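Local coordinates for transcriptional regulator URE2 (Saccharomyces cerevisiae, PDB 1HQO), which represses nitrogen catabolite genes by holding GATA transcriptional activators in the cytoplasm, and also has glutathione-dependent peroxidase and disulfide reductase activities, at residues V32-S37 against K253-E258. Sequence-based numbering, arbitrary orientation.
Sequences VAIVLS and KALRGE
At I34 and A254 the backbones of helix 27-39 and the C-terminal helix 249-256 come within 5.2 Å, CA to CA, a spacing that a small residue at the point of approach makes possible. A254 is that residue. Its methyl is aimed at the opposing helix and comes closest to main chain, with A254 CB 3.7 Å from the CA of I34, but it also touches side chains. The same methyl meets A33 CB at 4.2 Å and, on another side, I34 CG1 at 3.9 Å, so one carbon packs against these two consecutive residues of the neighbouring helix. I34 reaches farther by its longer branch: CG1 lies anti to the carbonyl carbon (chi1 -74°) and the chain runs on extended, which brings CD1 to L255 CD2 at 3.9 Å. These two branched side chains pass each other at a slant and touch through their terminal methyls. I34 also packs on L215, V218 and P219 of helix 212-221, and Y43 of strand 43-47 touches both A33 and A254, extending the apolar seam beyond the two helices. The hydroxyl of S37, at the edge of this apolar patch, is hydrogen-bonded to Y43 OH; the extended K253 chain runs past S37 at the more exposed margin, although their modelled separation is doubtful. Helix 27-39 belongs to the thioredoxin-like first domain of the globular nitrogen regulation fragment, the domain that holds the glutathione-binding N28, whereas helix 249-256 ends the all-helical C-terminal domain; their close, alanine-mediated packing is part of the interdomain interface of the glutathione S-transferase fold.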
loop_
_atom_site.group_PDB
_atom_site.type_symbol
_atom_site.label_atom_id
_atom_site.label_comp_id
_atom_site.label_asym_id
_atom_site.label_seq_id
_atom_site.Cartn_x
_atom_site.Cartn_y
_atom_site.Cartn_z
ATOM N N VAL A 32 6.168 10.366 6.908
ATOM C CA VAL A 32 6.283 11.338 5.828
ATOM C C VAL A 32 7.236 12.450 6.242
ATOM O O VAL A 32 8.009 12.942 5.437
ATOM C CB VAL A 32 4.926 11.956 5.511
ATOM C CG1 VAL A 32 5.071 13.007 4.450
ATOM C CG2 VAL A 32 3.973 10.888 5.059
ATOM N N ALA A 33 7.161 12.829 7.516
ATOM C CA ALA A 33 7.996 13.885 8.093
ATOM C C ALA A 33 9.462 13.539 7.955
ATOM O O ALA A 33 10.279 14.360 7.544
ATOM C CB ALA A 33 7.667 14.073 9.560
ATOM N N ILE A 34 9.795 12.315 8.325
ATOM C CA ILE A 34 11.157 11.846 8.228
ATOM C C ILE A 34 11.668 11.992 6.801
ATOM O O ILE A 34 12.760 12.489 6.589
ATOM C CB ILE A 34 11.239 10.379 8.631
ATOM C CG1 ILE A 34 11.086 10.243 10.141
ATOM C CG2 ILE A 34 12.517 9.790 8.154
ATOM C CD1 ILE A 34 10.971 8.811 10.615
ATOM N N VAL A 35 10.878 11.557 5.823
ATOM C CA VAL A 35 11.288 11.636 4.421
ATOM C C VAL A 35 11.348 13.067 3.936
ATOM O O VAL A 35 12.142 13.406 3.066
ATOM C CB VAL A 35 10.340 10.822 3.505
ATOM C CG1 VAL A 35 10.742 10.957 2.040
ATOM C CG2 VAL A 35 10.406 9.367 3.894
ATOM N N LEU A 36 10.500 13.914 4.488
ATOM C CA LEU A 36 10.547 15.287 4.070
ATOM C C LEU A 36 11.899 15.807 4.526
ATOM O O LEU A 36 12.702 16.229 3.705
ATOM C CB LEU A 36 9.403 16.095 4.687
ATOM C CG LEU A 36 8.039 15.965 3.984
ATOM C CD1 LEU A 36 6.958 16.646 4.796
ATOM C CD2 LEU A 36 8.104 16.569 2.592
ATOM N N SER A 37 12.173 15.732 5.826
ATOM C CA SER A 37 13.447 16.223 6.374
ATOM C C SER A 37 14.691 15.644 5.706
ATOM O O SER A 37 15.667 16.348 5.478
ATOM C CB SER A 37 13.531 15.958 7.889
ATOM O OG SER A 37 12.614 16.762 8.621
ATOM N N LYS A 253 15.028 14.937 14.315
ATOM C CA LYS A 253 14.283 16.183 14.430
ATOM C C LYS A 253 12.852 15.967 13.992
ATOM O O LYS A 253 11.904 16.485 14.598
ATOM C CB LYS A 253 14.916 17.272 13.566
ATOM C CG LYS A 253 14.606 17.162 12.097
ATOM C CD LYS A 253 15.134 18.377 11.336
ATOM C CE LYS A 253 14.598 18.382 9.903
ATOM N NZ LYS A 253 15.173 19.460 9.054
ATOM N N ALA A 254 12.700 15.197 12.928
ATOM C CA ALA A 254 11.386 14.921 12.423
ATOM C C ALA A 254 10.563 14.283 13.527
ATOM O O ALA A 254 9.415 14.651 13.734
ATOM C CB ALA A 254 11.479 14.007 11.235
ATOM N N LEU A 255 11.159 13.344 14.253
ATOM C CA LEU A 255 10.454 12.654 15.334
ATOM C C LEU A 255 10.232 13.503 16.582
ATOM O O LEU A 255 9.318 13.218 17.370
ATOM C CB LEU A 255 11.193 11.371 15.727
ATOM C CG LEU A 255 11.294 10.246 14.689
ATOM C CD1 LEU A 255 12.054 9.084 15.270
ATOM C CD2 LEU A 255 9.927 9.789 14.283
ATOM N N ARG A 256 11.086 14.515 16.775
ATOM C CA ARG A 256 10.983 15.441 17.910
ATOM C C ARG A 256 9.610 15.995 17.793
ATOM O O ARG A 256 8.902 16.201 18.793
ATOM C CB ARG A 256 11.974 16.605 17.783
ATOM C CG ARG A 256 13.398 16.214 18.087
ATOM C CD ARG A 256 13.481 15.627 19.511
ATOM N NE ARG A 256 14.673 14.796 19.712
ATOM C CZ ARG A 256 14.977 14.164 20.845
ATOM N NH1 ARG A 256 14.178 14.262 21.902
ATOM N NH2 ARG A 256 16.084 13.427 20.919
ATOM N N GLY A 257 9.257 16.212 16.531
ATOM C CA GLY A 257 7.953 16.726 16.170
ATOM C C GLY A 257 8.061 18.119 15.571
ATOM O O GLY A 257 9.195 18.673 15.506
ATOM N N GLU A 258 6.941 18.731 15.121
ATOM C CA GLU A 258 7.079 20.155 14.707
ATOM C C GLU A 258 7.858 20.613 15.979
ATOM O O GLU A 258 8.867 21.292 16.012
ATOM C CB GLU A 258 5.789 20.988 14.561
ATOM C CG GLU A 258 6.089 22.374 15.344
ATOM C CD GLU A 258 5.041 22.832 16.437
ATOM O OE1 GLU A 258 4.670 21.924 17.234
ATOM O OE2 GLU A 258 4.613 24.046 16.578
ATOM O OXT GLU A 258 7.545 20.235 17.094
#